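Acetyltransferase (Bacillus cereus, PDB 1Y9W) probably transfers an acyl group, most likely acetyl from acetyl-CoA, as other GNAT-family enzymes do. Local coordinates at residues 37-45 with 84-95. Residues are numbered along the deposited sequence; the frame is centred on the assembly and turned at random.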
ATOM      1  N   MET A  37       5.221  13.978   5.286  1.00 35.81           N
ATOM      2  CA  MET A  37       4.542  12.748   5.682  1.00 36.10           C
ATOM      3  C   MET A  37       4.153  12.745   7.146  1.00 36.52           C
ATOM      4  O   MET A  37       4.886  13.240   8.006  1.00 37.81           O
ATOM      5  CB  MET A  37       5.391  11.515   5.377  1.00 36.72           C
ATOM      6  CG  MET A  37       4.606  10.218   5.546  1.00 38.06           C
ATOM      7  SD  MET A  37       5.476   8.746   4.969  1.00 39.91           S
ATOM      8  CE  MET A  37       6.106   8.130   6.560  1.00 42.38           C
ATOM      9  N   GLU A  38       2.989  12.179   7.427  1.00 35.09           N
ATOM     10  CA  GLU A  38       2.497  12.138   8.786  1.00 33.65           C
ATOM     11  C   GLU A  38       1.476  11.028   8.998  1.00 32.72           C
ATOM     12  O   GLU A  38       0.585  10.817   8.175  1.00 29.92           O
ATOM     13  CB  GLU A  38       1.872  13.486   9.137  1.00 33.64           C
ATOM     14  CG  GLU A  38       1.261  13.531  10.515  1.00 37.71           C
ATOM     15  CD  GLU A  38       0.561  14.840  10.804  1.00 39.41           C
ATOM     16  OE1 GLU A  38      -0.077  14.944  11.871  1.00 42.45           O
ATOM     17  OE2 GLU A  38       0.645  15.765   9.971  1.00 40.49           O
ATOM     18  N   GLU A  39       1.629  10.309  10.103  1.00 33.25           N
ATOM     19  CA  GLU A  39       0.710   9.240  10.464  1.00 33.39           C
ATOM     20  C   GLU A  39      -0.340   9.848  11.380  1.00 32.61           C
ATOM     21  O   GLU A  39      -0.045  10.748  12.164  1.00 31.73           O
ATOM     22  CB  GLU A  39       1.439   8.123  11.209  1.00 35.54           C
ATOM     23  CG  GLU A  39       2.266   7.196  10.332  1.00 41.60           C
ATOM     24  CD  GLU A  39       3.046   6.177  11.153  1.00 45.43           C
ATOM     25  OE1 GLU A  39       3.993   6.577  11.872  1.00 47.03           O
ATOM     26  OE2 GLU A  39       2.706   4.976  11.087  1.00 48.90           O
ATOM     27  N   VAL A  40      -1.568   9.364  11.274  1.00 31.77           N
ATOM     28  CA  VAL A  40      -2.646   9.864  12.106  1.00 31.35           C
ATOM     29  C   VAL A  40      -3.498   8.688  12.551  1.00 31.09           C
ATOM     30  O   VAL A  40      -3.687   7.732  11.795  1.00 32.29           O
ATOM     31  CB  VAL A  40      -3.525  10.858  11.332  1.00 32.33           C
ATOM     32  CG1 VAL A  40      -4.053  10.203  10.082  1.00 32.88           C
ATOM     33  CG2 VAL A  40      -4.683  11.322  12.208  1.00 34.40           C
ATOM     34  N   SER A  41      -3.995   8.740  13.781  1.00 29.47           N
ATOM     35  CA  SER A  41      -4.839   7.668  14.283  1.00 28.66           C
ATOM     36  C   SER A  41      -5.754   8.174  15.376  1.00 27.84           C
ATOM     37  O   SER A  41      -5.384   9.038  16.173  1.00 27.26           O
ATOM     38  CB  SER A  41      -3.999   6.504  14.821  1.00 28.59           C
ATOM     39  OG  SER A  41      -3.509   6.766  16.119  1.00 30.25           O
ATOM     40  N   LEU A  42      -6.963   7.630  15.394  1.00 25.68           N
ATOM     41  CA  LEU A  42      -7.956   7.997  16.385  1.00 23.24           C
ATOM     42  C   LEU A  42      -8.435   6.732  17.065  1.00 23.13           C
ATOM     43  O   LEU A  42      -8.548   5.683  16.430  1.00 22.91           O
ATOM     44  CB  LEU A  42      -9.149   8.691  15.720  1.00 23.63           C
ATOM     45  CG  LEU A  42      -8.890  10.063  15.097  1.00 24.92           C
ATOM     46  CD1 LEU A  42     -10.199  10.636  14.593  1.00 24.93           C
ATOM     47  CD2 LEU A  42      -8.281  10.996  16.132  1.00 25.81           C
ATOM     48  N   VAL A  43      -8.704   6.825  18.361  1.00 21.67           N
ATOM     49  CA  VAL A  43      -9.202   5.676  19.094  1.00 21.54           C
ATOM     50  C   VAL A  43     -10.374   6.064  19.974  1.00 20.85           C
ATOM     51  O   VAL A  43     -10.446   7.184  20.480  1.00 21.12           O
ATOM     52  CB  VAL A  43      -8.113   5.029  20.007  1.00 21.10           C
ATOM     53  CG1 VAL A  43      -7.053   4.359  19.156  1.00 20.64           C
ATOM     54  CG2 VAL A  43      -7.488   6.079  20.915  1.00 20.52           C
ATOM     55  N   VAL A  44     -11.308   5.138  20.119  1.00 19.64           N
ATOM     56  CA  VAL A  44     -12.447   5.336  20.995  1.00 19.61           C
ATOM     57  C   VAL A  44     -12.071   4.432  22.154  1.00 19.60           C
ATOM     58  O   VAL A  44     -11.846   3.243  21.949  1.00 20.04           O
ATOM     59  CB  VAL A  44     -13.745   4.817  20.375  1.00 18.67           C
ATOM     60  CG1 VAL A  44     -14.827   4.749  21.435  1.00 20.53           C
ATOM     61  CG2 VAL A  44     -14.172   5.729  19.233  1.00 20.78           C
ATOM     62  N   LYS A  45     -11.978   4.980  23.360  1.00 19.32           N
ATOM     63  CA  LYS A  45     -11.603   4.160  24.506  1.00 18.63           C
ATOM     64  C   LYS A  45     -12.115   4.727  25.817  1.00 18.83           C
ATOM     65  O   LYS A  45     -12.713   5.806  25.843  1.00 17.90           O
ATOM     66  CB  LYS A  45     -10.086   4.038  24.572  1.00 18.68           C
ATOM     67  CG  LYS A  45      -9.376   5.350  24.818  1.00 19.68           C
ATOM     68  CD  LYS A  45      -7.890   5.114  25.002  1.00 25.39           C
ATOM     69  CE  LYS A  45      -7.138   6.413  25.180  1.00 26.91           C
ATOM     70  NZ  LYS A  45      -5.668   6.205  25.324  1.00 28.68           N
ATOM     71  N   LEU A  84     -15.565   7.353  13.568  1.00 23.43           N
ATOM     72  CA  LEU A  84     -14.124   7.424  13.373  1.00 22.84           C
ATOM     73  C   LEU A  84     -13.768   7.859  11.958  1.00 21.75           C
ATOM     74  O   LEU A  84     -12.841   8.645  11.744  1.00 21.58           O
ATOM     75  CB  LEU A  84     -13.499   6.058  13.668  1.00 21.45           C
ATOM     76  CG  LEU A  84     -13.499   5.699  15.151  1.00 21.20           C
ATOM     77  CD1 LEU A  84     -13.339   4.192  15.345  1.00 19.96           C
ATOM     78  CD2 LEU A  84     -12.388   6.474  15.823  1.00 20.52           C
ATOM     79  N   LEU A  85     -14.506   7.337  10.990  1.00 22.30           N
ATOM     80  CA  LEU A  85     -14.254   7.671   9.599  1.00 22.78           C
ATOM     81  C   LEU A  85     -14.531   9.150   9.384  1.00 23.50           C
ATOM     82  O   LEU A  85     -13.702   9.869   8.841  1.00 23.26           O
ATOM     83  CB  LEU A  85     -15.156   6.834   8.693  1.00 23.47           C
ATOM     84  CG  LEU A  85     -14.918   6.943   7.192  1.00 22.00           C
ATOM     85  CD1 LEU A  85     -13.493   6.525   6.871  1.00 22.81           C
ATOM     86  CD2 LEU A  85     -15.910   6.055   6.465  1.00 23.41           C
ATOM     87  N   HIS A  86     -15.700   9.601   9.818  1.00 24.35           N
ATOM     88  CA  HIS A  86     -16.060  11.001   9.664  1.00 27.83           C
ATOM     89  C   HIS A  86     -15.020  11.895  10.334  1.00 28.30           C
ATOM     90  O   HIS A  86     -14.591  12.910   9.780  1.00 28.19           O
ATOM     91  CB  HIS A  86     -17.430  11.264  10.283  1.00 30.76           C
ATOM     92  CG  HIS A  86     -17.804  12.714  10.316  1.00 36.15           C
ATOM     93  ND1 HIS A  86     -18.096  13.435   9.175  1.00 37.40           N
ATOM     94  CD2 HIS A  86     -17.880  13.592  11.346  1.00 37.44           C
ATOM     95  CE1 HIS A  86     -18.334  14.693   9.503  1.00 39.04           C
ATOM     96  NE2 HIS A  86     -18.208  14.816  10.814  1.00 38.27           N
ATOM     97  N   GLU A  87     -14.608  11.495  11.529  1.00 28.84           N
ATOM     98  CA  GLU A  87     -13.638  12.249  12.299  1.00 29.51           C
ATOM     99  C   GLU A  87     -12.259  12.323  11.661  1.00 28.92           C
ATOM    100  O   GLU A  87     -11.612  13.373  11.682  1.00 28.77           O
ATOM    101  CB  GLU A  87     -13.496  11.646  13.692  1.00 32.84           C
ATOM    102  CG  GLU A  87     -12.842  12.589  14.677  1.00 39.03           C
ATOM    103  CD  GLU A  87     -13.846  13.194  15.648  1.00 43.43           C
ATOM    104  OE1 GLU A  87     -14.935  13.625  15.196  1.00 44.96           O
ATOM    105  OE2 GLU A  87     -13.540  13.240  16.864  1.00 45.64           O
ATOM    106  N   ILE A  88     -11.783  11.220  11.099  1.00 26.11           N
ATOM    107  CA  ILE A  88     -10.461  11.291  10.520  1.00 24.08           C
ATOM    108  C   ILE A  88     -10.485  12.019   9.180  1.00 24.03           C
ATOM    109  O   ILE A  88      -9.475  12.586   8.772  1.00 25.20           O
ATOM    110  CB  ILE A  88      -9.809   9.898  10.390  1.00 23.34           C
ATOM    111  CG1 ILE A  88      -8.282  10.068  10.320  1.00 21.27           C
ATOM    112  CG2 ILE A  88     -10.370   9.167   9.184  1.00 22.31           C
ATOM    113  CD1 ILE A  88      -7.481   8.775  10.357  1.00 21.57           C
ATOM    114  N   GLU A  89     -11.630  12.033   8.503  1.00 24.72           N
ATOM    115  CA  GLU A  89     -11.717  12.755   7.228  1.00 26.09           C
ATOM    116  C   GLU A  89     -11.566  14.248   7.528  1.00 26.11           C
ATOM    117  O   GLU A  89     -10.864  14.974   6.820  1.00 25.09           O
ATOM    118  CB  GLU A  89     -13.062  12.507   6.543  1.00 26.66           C
ATOM    119  CG  GLU A  89     -13.419  11.043   6.416  1.00 30.15           C
ATOM    120  CD  GLU A  89     -14.636  10.801   5.553  1.00 32.47           C
ATOM    121  OE1 GLU A  89     -15.611  11.577   5.661  1.00 34.62           O
ATOM    122  OE2 GLU A  89     -14.621   9.822   4.772  1.00 32.46           O
ATOM    123  N   GLY A  90     -12.233  14.693   8.588  1.00 26.21           N
ATOM    124  CA  GLY A  90     -12.157  16.088   8.981  1.00 27.47           C
ATOM    125  C   GLY A  90     -10.719  16.501   9.243  1.00 28.20           C
ATOM    126  O   GLY A  90     -10.285  17.578   8.831  1.00 29.53           O
ATOM    127  N   ILE A  91      -9.972  15.645   9.929  1.00 26.83           N
ATOM    128  CA  ILE A  91      -8.582  15.948  10.226  1.00 26.88           C
ATOM    129  C   ILE A  91      -7.814  16.078   8.921  1.00 28.77           C
ATOM    130  O   ILE A  91      -6.938  16.937   8.783  1.00 29.80           O
ATOM    131  CB  ILE A  91      -7.928  14.835  11.073  1.00 26.14           C
ATOM    132  CG1 ILE A  91      -8.701  14.640  12.380  1.00 25.87           C
ATOM    133  CG2 ILE A  91      -6.485  15.193  11.363  1.00 25.27           C
ATOM    134  CD1 ILE A  91      -8.168  13.517  13.246  1.00 24.21           C
ATOM    135  N   ALA A  92      -8.148  15.219   7.963  1.00 28.99           N
ATOM    136  CA  ALA A  92      -7.484  15.230   6.667  1.00 30.38           C
ATOM    137  C   ALA A  92      -7.821  16.515   5.928  1.00 31.81           C
ATOM    138  O   ALA A  92      -6.944  17.164   5.363  1.00 31.22           O
ATOM    139  CB  ALA A  92      -7.925  14.026   5.841  1.00 29.49           C
ATOM    140  N   LYS A  93      -9.103  16.864   5.937  1.00 33.62           N
ATOM    141  CA  LYS A  93      -9.591  18.067   5.278  1.00 36.33           C
ATOM    142  C   LYS A  93      -8.907  19.300   5.870  1.00 36.78           C
ATOM    143  O   LYS A  93      -8.539  20.227   5.150  1.00 37.53           O
ATOM    144  CB  LYS A  93     -11.104  18.167   5.458  1.00 38.20           C
ATOM    145  CG  LYS A  93     -11.781  19.191   4.565  1.00 43.32           C
ATOM    146  CD  LYS A  93     -13.282  19.282   4.844  1.00 46.43           C
ATOM    147  CE  LYS A  93     -13.993  17.926   4.705  1.00 48.44           C
ATOM    148  NZ  LYS A  93     -13.749  16.996   5.854  1.00 47.56           N
ATOM    149  N   GLU A  94      -8.728  19.290   7.185  1.00 36.49           N
ATOM    150  CA  GLU A  94      -8.091  20.384   7.910  1.00 37.48           C
ATOM    151  C   GLU A  94      -6.600  20.555   7.596  1.00 36.38           C
ATOM    152  O   GLU A  94      -6.071  21.671   7.641  1.00 37.24           O
ATOM    153  CB  GLU A  94      -8.281  20.169   9.417  1.00 40.62           C
ATOM    154  CG  GLU A  94      -7.522  21.137  10.322  1.00 45.08           C
ATOM    155  CD  GLU A  94      -7.977  22.585  10.171  1.00 49.23           C
ATOM    156  OE1 GLU A  94      -9.206  22.833  10.196  1.00 51.33           O
ATOM    157  OE2 GLU A  94      -7.102  23.475  10.037  1.00 50.41           O
ATOM    158  N   LYS A  95      -5.918  19.460   7.281  1.00 33.82           N
ATOM    159  CA  LYS A  95      -4.493  19.529   6.978  1.00 31.86           C
ATOM    160  C   LYS A  95      -4.208  19.755   5.500  1.00 31.49           C
ATOM    161  O   LYS A  95      -3.066  19.641   5.053  1.00 31.01           O
ATOM    162  CB  LYS A  95      -3.793  18.256   7.450  1.00 30.99           C
ATOM    163  CG  LYS A  95      -3.990  18.000   8.919  1.00 30.18           C
ATOM    164  CD  LYS A  95      -2.782  17.345   9.512  1.00 32.00           C
ATOM    165  CE  LYS A  95      -2.856  17.385  11.014  1.00 32.77           C
ATOM    166  NZ  LYS A  95      -1.597  16.866  11.605  1.00 35.94           N
TER
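Lys95, just past the end of helix 80-94, and Glu38, at the start of strand 38-45, form the one polar link between these segments. Lys95 NZ donates to Glu38 OE1 in a salt bridge whose modelled 2.5 Å is shorter than expected and doubtful; OE2 is also near, 3.0 Å from NZ. Glu38 reaches there fully extended, CG anti to the backbone N (chi1 177°), and the two side chains cross at about a right angle.

From there the contact is hydrocarbon. Val40 CG1 meets Ile88 CD1 at 3.7 Å. Ile91 CD1 meets Leu42 tip to tip, 3.8 Å from both its CD1 and CD2. Leu84 CD2 lies 3.9 Å from Leu42 CB and Val44 CG2. Glu87 lays its CB and CG methylenes across the end of Leu42, CG tight at 3.3 Å from CD1.

Ile88 N bonds to Leu84 O, Ile91 N only weakly to Glu87 O, while the backbones of Val40 and Leu42 pair with Gly57 and Val55.

In GNAT enzymes the helix after the R/Q-x-x-G-x-G/A loop, present here, usually turns its N-terminal end to the acetyl-CoA pyrophosphate. Helix 80-94 appears held on the sheet mainly by aliphatic packing, which Leu64 of strand 63-71 extends, with one ion pair at the more exposed end.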